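Long-range contacts in nitrite reductase (Hyphomicrobium denitrificans, PDB 2DV6), which probably reduces nitrite to nitric oxide at its copper centres, drawing the electron from a reduced cytochrome c: residues Arg410-Asp415 and Gly424-Leu429; Val294-Ile299 and Phe326-Ser331; Leu209-Asp214 and Thr238-Glu243; Leu216-Val221 and Cys260-Val265. All coordinates share one frame; numbering follows the deposited sequence.

Contact 1 (Arg410-Asp415 and Gly424-Leu429); sequences RYILVD and GLVGFL
Phe-428 and Arg-410 show how a flat charged group can be laid on an aromatic ring. Arg-410 starts with CG anti to its backbone N (chi1 166°), then bends twice, which folds the guanidinium back over the neighbouring strand. There it lies almost parallel to the ring, planes 10° apart and centres 4.2 Å from each other. Arg-410 CD comes down on the same face, 3.5 Å from Phe-428 CG, so a CH-pi contact accompanies an off-centre cation-pi one. Arg-410 NH2 is also hydrogen-bonded to Asn-430, which helps fix the turn of the group. An alanine in place of Phe-428 would probably leave the guanidinium without its aromatic bed and open a gap beside Ile-412, whose CG1 approaches Phe-428 CD2 at 4.2 Å.

The two segments form the arms of an antiparallel beta hairpin in a cupredoxin-type sheet, with strand 362-367 beyond one arm and strand 341-343 beyond the other. Leu-429, on the opposite face from Phe-428, sits beside both Tyr-411 and Leu-413: its CB lies 4.0 Å from Tyr-411 CB and equally far from Leu-413 CD1. Its backbone is paired with Tyr-411 in both directions, and the bond from Leu-429 N to Tyr-411 O is nearly straight at 178°. Leu-413 is paired likewise with Gly-427, which has no side chain to set against it, and Leu-413 also packs on Phe-328. Farther along, a water accepts from Asp-415 N and donates to Leu-425 O at 2.7 Å, linking the end of the first strand to the loop that leads into the second.

Contact 2 (Val294-Ile299 and Phe326-Ser331); sequences VMQGEI and FLFNGS
Val-294 meets Phe-328 through one methyl, CG1 lying 3.7 Å from Phe-328 CD1, where strand 290-299 runs antiparallel to strand 325-328. The latter is an outermost strand of a cupredoxin-type sheet, and the pair is no simple hairpin, since the chain between them includes the helix 315-319.

At Met-295 the pairing is carried on by a side chain. Asn-329 has CG anti to its carbonyl carbon (chi1 -66°), which brings OD1 to the strand edge, and OD1 accepts from Met-295 N at 2.9 Å in a nearly straight bond. Asn-329 N returns a bond to Met-295 O at 3.0 Å. The amide thus does the work of a backbone carbonyl just where the chain leaves the strand in a type I' turn from Phe-328 to Ser-331. Its ND2 is held by the carbonyls of Tyr-293 and Arg-147, so the amide is gripped at both ends.

Gln-296 extends with OE1 3.7 Å from Phe-328 CE1, amide and ring planes 70° apart; OE1 is bonded to Ser-362 and NE2 to Asp-415. Gly-297 exchanges two backbone bonds with Leu-327. Glu-298 lies alongside Phe-326 on the face that also carries Gln-296, touching with its aliphatic part: CG is 3.7 Å from Phe-326 CE1, while the buried carboxylate is bonded to Tyr-300 and to the backbone N atoms of Asn-359 and Phe-360. On the other face Ile-299 reaches over with its CD1 tip, 3.7 Å from Leu-327 CD2.

Contact 3 (Leu209-Asp214 and Thr238-Glu243); sequences LKNHKD and TDPGEE
Asn-211 holds CG anti to its backbone N (chi1 -172°), and with chi2 near 6° its amide swings across to the loop that carries Thr-238. There ND2 gives a hydrogen bond to Thr-238 O at 2.7 Å, coming from above the carbonyl plane and not on a lone pair. The same ND2 also binds Met-217 O, while OD1 takes a bond from Ser-215 OG, so both ends of this buried amide are bonded, against the side of the copper ligand His-219. A leucine in place of Asn-211 would probably leave Thr-238 O and Met-217 O without this donor and Ser-215 OG without its acceptor.

That turn of chain after Thr-238, a type II beta turn from Asp-239 to Glu-242, docks against the end of strand 204-211. Gly-241 occupies its third position, and Gly-241 N donates to Asn-211 O at 2.7 Å; Asn-211 N in turn donates to Glu-242 O at 3.0 Å. A water donates to both of those acceptor oxygens. At the exposed end, Lys-210 NZ and Glu-243 OE1 form a long salt bridge of 3.7 Å, bridged by a second water. Glu-243 OE1 is also hydrogen-bonded to His-208 ND1.

Contact 4 (Leu216-Val221 and Cys260-Val265); sequences LMVHSV and CATPSV. With CU (copper (II) ion), chain G.
His-219 and Cys-260 meet at a copper ion, each from its own loop: His-219 ND1 and Cys-260 SG both bind the metal at 2.1 Å. His-268 and Met-273 complete the four ligands. The sulfur lies at the edge of the imidazole, near its plane, because both ligands aim at the same ion.

Around this shell, backbone N-H groups address the thiolate. Ser-220 N donates to Cys-260 SG at 3.4 Å with an angle of 155°, and Thr-262 N adds a weak bond of 3.5 Å to the same sulfur. Such bonds are likely to draw charge off the sulfur and steady its orientation. This is the type 1 copper site of a cupredoxin domain; the neighbouring His-259 binds a different copper, so that, as in related nitrite reductases, adjacent residues probably link the two centres for electron transfer.

Farther out, Ser-220 ties the loops together. Its OG stands between the backbone N and the carbonyl carbon (chi1 53°), from where it accepts from Ala-261 N at 3.0 Å and shares a hydrogen bond of 2.9 Å with Thr-262 OG1. Gln-237 bonds to both hydroxyls, and the far nitrogen of His-219, NE2, is held by Glu-172. Thr-262 CG2 rests on Val-218 CG2 at 3.7 Å.

From the N terminus, residues 209-214 open contact 3 and residues 216-221 open contact 4 just after. Contact 3 closes first, at 238-243, and contact 4 at 260-265, so the two cross; they also touch, with Thr-238 N probably bonded to His-219 O. Together they tie the end of strand 204-211 to the loops round one copper. Contact 2 follows in series, joining strand 290-299 to strand 325-328, and contact 1 then closes the short loop between strands 409-415 and 427-431. These two belong to different sheets of the later cupredoxin domain and pack together, Leu-425 against Leu-327 and Phe-328, with their centres about 12 Å apart.

Contact 1 (Arg410-Asp415 and Gly424-Leu429)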
loop_
_atom_site.group_PDB
_atom_site.type_symbol
_atom_site.label_atom_id
_atom_site.label_comp_id
_atom_site.label_asym_id
_atom_site.label_seq_id
_atom_site.Cartn_x
_atom_site.Cartn_y
_atom_site.Cartn_z
ATOM N N ARG A 410 -21.941 -13.702 -43.760
ATOM C CA ARG A 410 -22.017 -13.921 -42.355
ATOM C C ARG A 410 -22.403 -12.579 -41.751
ATOM O O ARG A 410 -21.579 -11.686 -41.659
ATOM C CB ARG A 410 -20.667 -14.347 -41.820
ATOM C CG ARG A 410 -20.583 -14.259 -40.325
ATOM C CD ARG A 410 -20.519 -15.607 -39.801
ATOM N NE ARG A 410 -19.156 -15.917 -39.474
ATOM C CZ ARG A 410 -18.640 -17.135 -39.551
ATOM N NH1 ARG A 410 -17.363 -17.328 -39.208
ATOM N NH2 ARG A 410 -19.394 -18.147 -39.964
ATOM N N TYR A 411 -23.660 -12.452 -41.353
ATOM C CA TYR A 411 -24.130 -11.252 -40.667
ATOM C C TYR A 411 -23.876 -11.355 -39.143
ATOM O O TYR A 411 -23.904 -12.438 -38.553
ATOM C CB TYR A 411 -25.594 -10.994 -41.028
ATOM C CG TYR A 411 -25.729 -10.833 -42.538
ATOM C CD1 TYR A 411 -26.022 -11.935 -43.367
ATOM C CD2 TYR A 411 -25.507 -9.594 -43.143
ATOM C CE1 TYR A 411 -26.129 -11.784 -44.754
ATOM C CE2 TYR A 411 -25.601 -9.433 -44.514
ATOM C CZ TYR A 411 -25.906 -10.540 -45.317
ATOM O OH TYR A 411 -25.983 -10.372 -46.676
ATOM N N ILE A 412 -23.609 -10.214 -38.527
ATOM C CA ILE A 412 -23.099 -10.199 -37.157
ATOM C C ILE A 412 -23.973 -9.381 -36.205
ATOM O O ILE A 412 -24.088 -8.167 -36.351
ATOM C CB ILE A 412 -21.636 -9.765 -37.139
ATOM C CG1 ILE A 412 -20.833 -10.549 -38.232
ATOM C CG2 ILE A 412 -21.000 -9.961 -35.732
ATOM C CD1 ILE A 412 -19.416 -9.996 -38.438
ATOM N N LEU A 413 -24.609 -10.078 -35.254
ATOM C CA LEU A 413 -25.387 -9.419 -34.195
ATOM C C LEU A 413 -24.426 -8.803 -33.162
ATOM O O LEU A 413 -23.497 -9.471 -32.679
ATOM C CB LEU A 413 -26.328 -10.397 -33.510
ATOM C CG LEU A 413 -27.536 -10.928 -34.302
ATOM C CD1 LEU A 413 -27.102 -11.734 -35.584
ATOM C CD2 LEU A 413 -28.424 -11.802 -33.372
ATOM N N VAL A 414 -24.636 -7.522 -32.865
ATOM C CA VAL A 414 -23.792 -6.791 -31.906
ATOM C C VAL A 414 -24.662 -5.823 -31.096
ATOM O O VAL A 414 -25.735 -5.422 -31.568
ATOM C CB VAL A 414 -22.640 -5.989 -32.582
ATOM C CG1 VAL A 414 -21.715 -6.892 -33.403
ATOM C CG2 VAL A 414 -23.149 -4.841 -33.443
ATOM N N ASP A 415 -24.214 -5.500 -29.879
ATOM C CA ASP A 415 -24.600 -4.274 -29.215
ATOM C C ASP A 415 -23.531 -3.303 -29.721
ATOM O O ASP A 415 -22.342 -3.528 -29.535
ATOM C CB ASP A 415 -24.421 -4.472 -27.716
ATOM C CG ASP A 415 -24.805 -3.290 -26.896
ATOM O OD1 ASP A 415 -24.844 -2.140 -27.412
ATOM O OD2 ASP A 415 -25.097 -3.526 -25.694
ATOM N N GLY A 424 -17.708 -10.656 -24.739
ATOM C CA GLY A 424 -18.438 -11.861 -25.124
ATOM C C GLY A 424 -19.647 -11.625 -25.969
ATOM O O GLY A 424 -20.363 -12.596 -26.314
ATOM N N LEU A 425 -19.876 -10.371 -26.354
ATOM C CA LEU A 425 -21.139 -10.009 -27.019
ATOM C C LEU A 425 -21.097 -9.942 -28.555
ATOM O O LEU A 425 -20.858 -8.860 -29.134
ATOM C CB LEU A 425 -21.627 -8.651 -26.555
ATOM C CG LEU A 425 -23.062 -8.498 -26.058
ATOM C CD1 LEU A 425 -23.624 -7.101 -26.297
ATOM C CD2 LEU A 425 -24.035 -9.623 -26.337
ATOM N N VAL A 426 -21.437 -11.050 -29.199
ATOM C CA VAL A 426 -21.328 -11.168 -30.660
ATOM C C VAL A 426 -22.126 -12.414 -31.048
ATOM O O VAL A 426 -22.074 -13.394 -30.351
ATOM C CB VAL A 426 -19.816 -11.228 -31.122
ATOM C CG1 VAL A 426 -19.124 -12.422 -30.545
ATOM C CG2 VAL A 426 -19.652 -11.180 -32.659
ATOM N N GLY A 427 -22.933 -12.339 -32.101
ATOM C CA GLY A 427 -23.568 -13.533 -32.658
ATOM C C GLY A 427 -23.460 -13.518 -34.176
ATOM O O GLY A 427 -23.218 -12.438 -34.778
ATOM N N PHE A 428 -23.644 -14.696 -34.788
ATOM C CA PHE A 428 -23.579 -14.855 -36.247
ATOM C C PHE A 428 -24.925 -15.247 -36.804
ATOM O O PHE A 428 -25.647 -16.075 -36.209
ATOM C CB PHE A 428 -22.546 -15.914 -36.666
ATOM C CG PHE A 428 -21.106 -15.541 -36.362
ATOM C CD1 PHE A 428 -20.158 -16.536 -36.149
ATOM C CD2 PHE A 428 -20.711 -14.208 -36.239
ATOM C CE1 PHE A 428 -18.831 -16.219 -35.823
ATOM C CE2 PHE A 428 -19.378 -13.878 -35.918
ATOM C CZ PHE A 428 -18.438 -14.887 -35.713
ATOM N N LEU A 429 -25.275 -14.601 -37.920
ATOM C CA LEU A 429 -26.384 -15.016 -38.781
ATOM C C LEU A 429 -25.768 -15.463 -40.121
ATOM O O LEU A 429 -25.329 -14.633 -40.910
ATOM C CB LEU A 429 -27.395 -13.880 -38.978
ATOM C CG LEU A 429 -28.449 -13.991 -40.101
ATOM C CD1 LEU A 429 -29.263 -15.274 -40.001
ATOM C CD2 LEU A 429 -29.380 -12.806 -40.039
HETATM O O HOH W 1 -21.627 -6.328 -28.957
#

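Contact 2 (Val294-Ile299 and Phe326-Ser331)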
loop_
_atom_site.group_PDB
_atom_site.type_symbol
_atom_site.label_atom_id
_atom_site.label_comp_id
_atom_site.label_asym_id
_atom_site.label_seq_id
_atom_site.Cartn_x
_atom_site.Cartn_y
_atom_site.Cartn_z
ATOM N N VAL A 294 -33.552 -13.853 -29.418
ATOM C CA VAL A 294 -32.264 -13.397 -28.885
ATOM C C VAL A 294 -32.456 -12.455 -27.671
ATOM O O VAL A 294 -33.276 -11.551 -27.723
ATOM C CB VAL A 294 -31.429 -12.673 -29.973
ATOM C CG1 VAL A 294 -30.046 -12.266 -29.390
ATOM C CG2 VAL A 294 -31.242 -13.606 -31.231
ATOM N N MET A 295 -31.713 -12.683 -26.580
ATOM C CA MET A 295 -31.740 -11.762 -25.442
ATOM C C MET A 295 -30.340 -11.482 -24.984
ATOM O O MET A 295 -29.488 -12.322 -25.100
ATOM C CB MET A 295 -32.583 -12.296 -24.272
ATOM C CG MET A 295 -34.079 -12.306 -24.596
ATOM S SD MET A 295 -35.158 -12.546 -23.145
ATOM C CE MET A 295 -35.250 -10.859 -22.455
ATOM N N GLN A 296 -30.128 -10.273 -24.494
ATOM C CA GLN A 296 -28.833 -9.821 -24.003
ATOM C C GLN A 296 -28.862 -9.697 -22.480
ATOM O O GLN A 296 -29.875 -9.274 -21.902
ATOM C CB GLN A 296 -28.530 -8.460 -24.608
ATOM C CG GLN A 296 -27.316 -7.785 -24.066
ATOM C CD GLN A 296 -26.970 -6.612 -24.898
ATOM O OE1 GLN A 296 -27.265 -6.604 -26.102
ATOM N NE2 GLN A 296 -26.360 -5.581 -24.275
ATOM N N GLY A 297 -27.791 -10.131 -21.833
ATOM C CA GLY A 297 -27.647 -9.914 -20.398
ATOM C C GLY A 297 -26.190 -9.739 -20.012
ATOM O O GLY A 297 -25.294 -9.953 -20.837
ATOM N N GLU A 298 -25.971 -9.406 -18.738
ATOM C CA GLU A 298 -24.646 -9.171 -18.168
ATOM C C GLU A 298 -24.383 -10.122 -17.040
ATOM O O GLU A 298 -25.301 -10.500 -16.313
ATOM C CB GLU A 298 -24.505 -7.745 -17.592
ATOM C CG GLU A 298 -24.961 -6.602 -18.521
ATOM C CD GLU A 298 -26.190 -5.883 -18.018
ATOM O OE1 GLU A 298 -26.361 -5.790 -16.776
ATOM O OE2 GLU A 298 -26.974 -5.377 -18.859
ATOM N N ILE A 299 -23.112 -10.441 -16.850
ATOM C CA ILE A 299 -22.692 -11.212 -15.709
ATOM C C ILE A 299 -21.521 -10.484 -15.026
ATOM O O ILE A 299 -20.668 -9.885 -15.691
ATOM C CB ILE A 299 -22.429 -12.734 -16.088
ATOM C CG1 ILE A 299 -23.790 -13.470 -16.282
ATOM C CG2 ILE A 299 -21.606 -13.410 -15.029
ATOM C CD1 ILE A 299 -23.674 -14.993 -16.577
ATOM N N PHE A 326 -20.806 -9.706 -21.242
ATOM C CA PHE A 326 -22.037 -9.281 -21.893
ATOM C C PHE A 326 -22.358 -10.425 -22.863
ATOM O O PHE A 326 -21.450 -10.856 -23.638
ATOM C CB PHE A 326 -21.830 -8.029 -22.734
ATOM C CG PHE A 326 -21.821 -6.758 -21.969
ATOM C CD1 PHE A 326 -23.002 -6.050 -21.781
ATOM C CD2 PHE A 326 -20.636 -6.245 -21.480
ATOM C CE1 PHE A 326 -23.003 -4.827 -21.086
ATOM C CE2 PHE A 326 -20.635 -5.029 -20.802
ATOM C CZ PHE A 326 -21.833 -4.336 -20.608
ATOM N N LEU A 327 -23.604 -10.898 -22.832
ATOM C CA LEU A 327 -23.921 -12.179 -23.437
ATOM C C LEU A 327 -25.204 -12.197 -24.267
ATOM O O LEU A 327 -26.222 -11.610 -23.848
ATOM C CB LEU A 327 -24.097 -13.177 -22.311
ATOM C CG LEU A 327 -22.983 -14.008 -21.641
ATOM C CD1 LEU A 327 -21.532 -13.864 -22.149
ATOM C CD2 LEU A 327 -23.148 -13.970 -20.140
ATOM N N PHE A 328 -25.160 -12.873 -25.434
ATOM C CA PHE A 328 -26.372 -13.199 -26.179
ATOM C C PHE A 328 -26.722 -14.627 -25.749
ATOM O O PHE A 328 -25.883 -15.500 -25.800
ATOM C CB PHE A 328 -26.173 -13.156 -27.714
ATOM C CG PHE A 328 -26.103 -11.758 -28.301
ATOM C CD1 PHE A 328 -26.976 -10.755 -27.867
ATOM C CD2 PHE A 328 -25.174 -11.456 -29.331
ATOM C CE1 PHE A 328 -26.913 -9.443 -28.417
ATOM C CE2 PHE A 328 -25.124 -10.180 -29.873
ATOM C CZ PHE A 328 -25.979 -9.160 -29.395
ATOM N N ASN A 329 -27.963 -14.863 -25.326
ATOM C CA ASN A 329 -28.427 -16.245 -25.074
ATOM C C ASN A 329 -27.486 -17.077 -24.207
ATOM O O ASN A 329 -27.137 -18.221 -24.566
ATOM C CB ASN A 329 -28.782 -16.949 -26.401
ATOM C CG ASN A 329 -29.984 -16.318 -27.072
ATOM O OD1 ASN A 329 -30.306 -15.177 -26.770
ATOM N ND2 ASN A 329 -30.674 -17.050 -27.972
ATOM N N GLY A 330 -27.033 -16.472 -23.090
ATOM C CA GLY A 330 -26.492 -17.230 -21.964
ATOM C C GLY A 330 -24.995 -17.364 -21.775
ATOM O O GLY A 330 -24.526 -17.541 -20.651
ATOM N N SER A 331 -24.210 -17.270 -22.853
ATOM C CA SER A 331 -22.859 -17.759 -22.741
ATOM C C SER A 331 -21.945 -17.147 -23.779
ATOM O O SER A 331 -22.426 -16.642 -24.819
ATOM C CB SER A 331 -22.892 -19.267 -22.972
ATOM O OG SER A 331 -21.788 -19.906 -22.374
#

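Contact 3 (Leu209-Asp214 and Thr238-Glu243)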
loop_
_atom_site.group_PDB
_atom_site.type_symbol
_atom_site.label_atom_id
_atom_site.label_comp_id
_atom_site.label_asym_id
_atom_site.label_seq_id
_atom_site.Cartn_x
_atom_site.Cartn_y
_atom_site.Cartn_z
ATOM N N LEU A 209 -45.805 -22.595 -12.064
ATOM C CA LEU A 209 -44.396 -22.387 -11.761
ATOM C C LEU A 209 -43.923 -23.358 -10.706
ATOM O O LEU A 209 -44.383 -23.287 -9.550
ATOM C CB LEU A 209 -44.127 -20.939 -11.299
ATOM C CG LEU A 209 -42.616 -20.521 -11.246
ATOM C CD1 LEU A 209 -42.494 -19.035 -11.029
ATOM C CD2 LEU A 209 -41.896 -21.182 -10.119
ATOM N N LYS A 210 -42.994 -24.237 -11.082
ATOM C CA LYS A 210 -42.365 -25.162 -10.129
ATOM C C LYS A 210 -40.930 -24.740 -9.781
ATOM O O LYS A 210 -40.139 -24.411 -10.671
ATOM C CB LYS A 210 -42.352 -26.587 -10.684
ATOM C CG LYS A 210 -43.760 -27.204 -10.890
ATOM C CD LYS A 210 -43.672 -28.737 -11.101
ATOM C CE LYS A 210 -45.047 -29.391 -11.269
ATOM N NZ LYS A 210 -45.688 -28.999 -12.580
ATOM N N ASN A 211 -40.596 -24.708 -8.498
ATOM C CA ASN A 211 -39.241 -24.388 -8.099
ATOM C C ASN A 211 -38.578 -25.707 -7.746
ATOM O O ASN A 211 -39.015 -26.398 -6.846
ATOM C CB ASN A 211 -39.220 -23.367 -6.958
ATOM C CG ASN A 211 -37.830 -22.861 -6.634
ATOM O OD1 ASN A 211 -36.839 -23.177 -7.328
ATOM N ND2 ASN A 211 -37.731 -22.064 -5.579
ATOM N N HIS A 212 -37.554 -26.091 -8.506
ATOM C CA HIS A 212 -36.898 -27.388 -8.286
ATOM C C HIS A 212 -36.511 -27.559 -6.830
ATOM O O HIS A 212 -36.138 -26.595 -6.166
ATOM C CB HIS A 212 -35.669 -27.534 -9.162
ATOM C CG HIS A 212 -35.055 -28.901 -9.106
ATOM N ND1 HIS A 212 -35.218 -29.833 -10.117
ATOM C CD2 HIS A 212 -34.279 -29.495 -8.169
ATOM C CE1 HIS A 212 -34.574 -30.941 -9.796
ATOM N NE2 HIS A 212 -34.003 -30.767 -8.619
ATOM N N LYS A 213 -36.585 -28.788 -6.323
ATOM C CA LYS A 213 -36.311 -29.029 -4.903
ATOM C C LYS A 213 -34.879 -28.798 -4.413
ATOM O O LYS A 213 -34.673 -28.567 -3.210
ATOM C CB LYS A 213 -36.778 -30.424 -4.497
ATOM C CG LYS A 213 -35.998 -31.541 -5.110
ATOM C CD LYS A 213 -36.452 -32.789 -4.370
ATOM C CE LYS A 213 -36.029 -34.042 -5.029
ATOM N NZ LYS A 213 -36.464 -35.116 -4.066
ATOM N N ASP A 214 -33.909 -28.849 -5.335
ATOM C CA ASP A 214 -32.500 -28.549 -5.017
ATOM C C ASP A 214 -32.145 -27.050 -5.087
ATOM O O ASP A 214 -31.014 -26.678 -4.854
ATOM C CB ASP A 214 -31.563 -29.403 -5.897
ATOM C CG ASP A 214 -31.806 -30.912 -5.702
ATOM O OD1 ASP A 214 -32.246 -31.297 -4.608
ATOM O OD2 ASP A 214 -31.554 -31.718 -6.607
ATOM N N THR A 238 -42.107 -18.772 -5.018
ATOM C CA THR A 238 -42.204 -20.243 -4.944
ATOM C C THR A 238 -41.008 -20.842 -4.212
ATOM O O THR A 238 -39.860 -20.634 -4.621
ATOM C CB THR A 238 -42.332 -20.837 -6.373
ATOM O OG1 THR A 238 -43.321 -20.097 -7.096
ATOM C CG2 THR A 238 -42.746 -22.278 -6.362
ATOM N N ASP A 239 -41.277 -21.547 -3.106
ATOM C CA ASP A 239 -40.235 -22.219 -2.340
ATOM C C ASP A 239 -39.642 -23.422 -3.107
ATOM O O ASP A 239 -40.333 -24.048 -3.908
ATOM C CB ASP A 239 -40.804 -22.757 -1.028
ATOM C CG ASP A 239 -41.232 -21.656 -0.046
ATOM O OD1 ASP A 239 -42.007 -22.010 0.874
ATOM O OD2 ASP A 239 -40.815 -20.466 -0.143
ATOM N N PRO A 240 -38.363 -23.762 -2.845
ATOM C CA PRO A 240 -37.782 -24.997 -3.407
ATOM C C PRO A 240 -38.690 -26.236 -3.158
ATOM O O PRO A 240 -39.128 -26.460 -2.046
ATOM C CB PRO A 240 -36.457 -25.144 -2.637
ATOM C CG PRO A 240 -36.081 -23.671 -2.283
ATOM C CD PRO A 240 -37.403 -22.989 -2.025
ATOM N N GLY A 241 -38.973 -26.997 -4.199
ATOM C CA GLY A 241 -39.797 -28.195 -4.081
ATOM C C GLY A 241 -41.287 -27.955 -4.274
ATOM O O GLY A 241 -42.065 -28.894 -4.260
ATOM N N GLU A 242 -41.694 -26.689 -4.427
ATOM C CA GLU A 242 -43.120 -26.320 -4.414
ATOM C C GLU A 242 -43.588 -25.802 -5.776
ATOM O O GLU A 242 -42.784 -25.657 -6.726
ATOM C CB GLU A 242 -43.386 -25.304 -3.291
ATOM C CG GLU A 242 -43.055 -25.819 -1.870
ATOM C CD GLU A 242 -43.885 -27.069 -1.495
ATOM O OE1 GLU A 242 -43.316 -27.974 -0.855
ATOM O OE2 GLU A 242 -45.098 -27.162 -1.875
ATOM N N GLU A 243 -44.888 -25.529 -5.875
ATOM C CA GLU A 243 -45.482 -25.004 -7.082
ATOM C C GLU A 243 -46.407 -23.872 -6.688
ATOM O O GLU A 243 -46.963 -23.840 -5.593
ATOM C CB GLU A 243 -46.301 -26.090 -7.845
ATOM C CG GLU A 243 -46.993 -25.596 -9.159
ATOM C CD GLU A 243 -48.015 -26.600 -9.730
ATOM O OE1 GLU A 243 -48.082 -26.738 -10.970
ATOM O OE2 GLU A 243 -48.755 -27.255 -8.942
HETATM O O HOH W 2 -48.380 -28.985 -12.166
HETATM O O HOH W 3 -41.111 -28.096 -7.664
#

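Contact 4 (Leu216-Val221 and Cys260-Val265)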
loop_
_atom_site.group_PDB
_atom_site.type_symbol
_atom_site.label_atom_id
_atom_site.label_comp_id
_atom_site.label_asym_id
_atom_site.label_seq_id
_atom_site.Cartn_x
_atom_site.Cartn_y
_atom_site.Cartn_z
ATOM N N LEU A 216 -31.598 -23.407 -3.845
ATOM C CA LEU A 216 -31.397 -22.756 -2.550
ATOM C C LEU A 216 -32.382 -21.622 -2.349
ATOM O O LEU A 216 -32.720 -21.280 -1.209
ATOM C CB LEU A 216 -29.980 -22.188 -2.413
ATOM C CG LEU A 216 -28.798 -23.165 -2.470
ATOM C CD1 LEU A 216 -27.484 -22.454 -2.151
ATOM C CD2 LEU A 216 -29.003 -24.324 -1.512
ATOM N N MET A 217 -32.805 -21.001 -3.448
ATOM C CA MET A 217 -33.474 -19.706 -3.355
ATOM C C MET A 217 -34.940 -19.896 -3.673
ATOM O O MET A 217 -35.296 -20.783 -4.444
ATOM C CB MET A 217 -32.879 -18.696 -4.371
ATOM C CG MET A 217 -31.374 -18.534 -4.292
ATOM S SD MET A 217 -30.890 -18.054 -2.618
ATOM C CE MET A 217 -29.082 -17.961 -2.804
ATOM N N VAL A 218 -35.781 -19.025 -3.142
ATOM C CA VAL A 218 -37.074 -18.870 -3.775
ATOM C C VAL A 218 -36.974 -18.176 -5.137
ATOM O O VAL A 218 -36.050 -17.368 -5.364
ATOM C CB VAL A 218 -38.219 -18.332 -2.843
ATOM C CG1 VAL A 218 -37.843 -18.331 -1.370
ATOM C CG2 VAL A 218 -38.947 -17.076 -3.362
ATOM N N HIS A 219 -37.877 -18.543 -6.056
ATOM C CA HIS A 219 -37.936 -17.929 -7.381
ATOM C C HIS A 219 -39.409 -17.611 -7.711
ATOM O O HIS A 219 -40.314 -18.109 -7.048
ATOM C CB HIS A 219 -37.281 -18.797 -8.471
ATOM C CG HIS A 219 -35.832 -19.113 -8.221
ATOM N ND1 HIS A 219 -34.807 -18.215 -8.464
ATOM C CD2 HIS A 219 -35.239 -20.235 -7.752
ATOM C CE1 HIS A 219 -33.647 -18.774 -8.156
ATOM N NE2 HIS A 219 -33.882 -19.997 -7.707
ATOM N N SER A 220 -39.618 -16.719 -8.684
ATOM C CA SER A 220 -40.943 -16.254 -9.064
ATOM C C SER A 220 -40.837 -15.815 -10.498
ATOM O O SER A 220 -39.823 -16.097 -11.163
ATOM C CB SER A 220 -41.363 -15.065 -8.201
ATOM O OG SER A 220 -40.360 -14.071 -8.251
ATOM N N VAL A 221 -41.859 -15.107 -10.963
ATOM C CA VAL A 221 -41.872 -14.536 -12.301
ATOM C C VAL A 221 -42.748 -13.270 -12.334
ATOM O O VAL A 221 -43.796 -13.231 -11.716
ATOM C CB VAL A 221 -42.320 -15.593 -13.384
ATOM C CG1 VAL A 221 -43.786 -16.157 -13.079
ATOM C CG2 VAL A 221 -42.253 -14.974 -14.793
ATOM N N CYS A 260 -37.511 -13.325 -13.244
ATOM C CA CYS A 260 -37.756 -13.595 -11.841
ATOM C C CYS A 260 -37.903 -12.270 -11.108
ATOM O O CYS A 260 -37.253 -11.275 -11.444
ATOM C CB CYS A 260 -36.628 -14.414 -11.240
ATOM S SG CYS A 260 -36.844 -14.871 -9.500
ATOM N N ALA A 261 -38.779 -12.259 -10.109
ATOM C CA ALA A 261 -39.008 -11.060 -9.316
ATOM C C ALA A 261 -38.836 -11.327 -7.815
ATOM O O ALA A 261 -39.557 -10.758 -6.990
ATOM C CB ALA A 261 -40.402 -10.456 -9.624
ATOM N N THR A 262 -37.865 -12.172 -7.459
ATOM C CA THR A 262 -37.545 -12.398 -6.043
ATOM C C THR A 262 -36.337 -11.528 -5.618
ATOM O O THR A 262 -35.327 -11.533 -6.286
ATOM C CB THR A 262 -37.257 -13.888 -5.812
ATOM O OG1 THR A 262 -38.428 -14.630 -6.198
ATOM C CG2 THR A 262 -36.857 -14.189 -4.299
ATOM N N PRO A 263 -36.453 -10.758 -4.525
ATOM C CA PRO A 263 -35.290 -9.988 -4.049
ATOM C C PRO A 263 -34.094 -10.908 -3.815
ATOM O O PRO A 263 -34.289 -11.997 -3.318
ATOM C CB PRO A 263 -35.791 -9.410 -2.720
ATOM C CG PRO A 263 -37.275 -9.277 -2.945
ATOM C CD PRO A 263 -37.653 -10.517 -3.690
ATOM N N SER A 264 -32.872 -10.556 -4.223
ATOM C CA SER A 264 -32.491 -9.382 -5.004
ATOM C C SER A 264 -32.873 -9.571 -6.473
ATOM O O SER A 264 -32.364 -10.478 -7.142
ATOM C CB SER A 264 -30.967 -9.225 -4.875
ATOM O OG SER A 264 -30.405 -8.357 -5.867
ATOM N N VAL A 265 -33.765 -8.743 -6.991
ATOM C CA VAL A 265 -34.171 -8.943 -8.377
ATOM C C VAL A 265 -33.002 -8.844 -9.370
ATOM O O VAL A 265 -32.868 -9.731 -10.193
ATOM C CB VAL A 265 -35.362 -8.027 -8.817
ATOM C CG1 VAL A 265 -35.729 -8.343 -10.263
ATOM C CG2 VAL A 265 -36.609 -8.281 -7.914
HETATM CU CU CU G . -35.265 -16.266 -9.217
#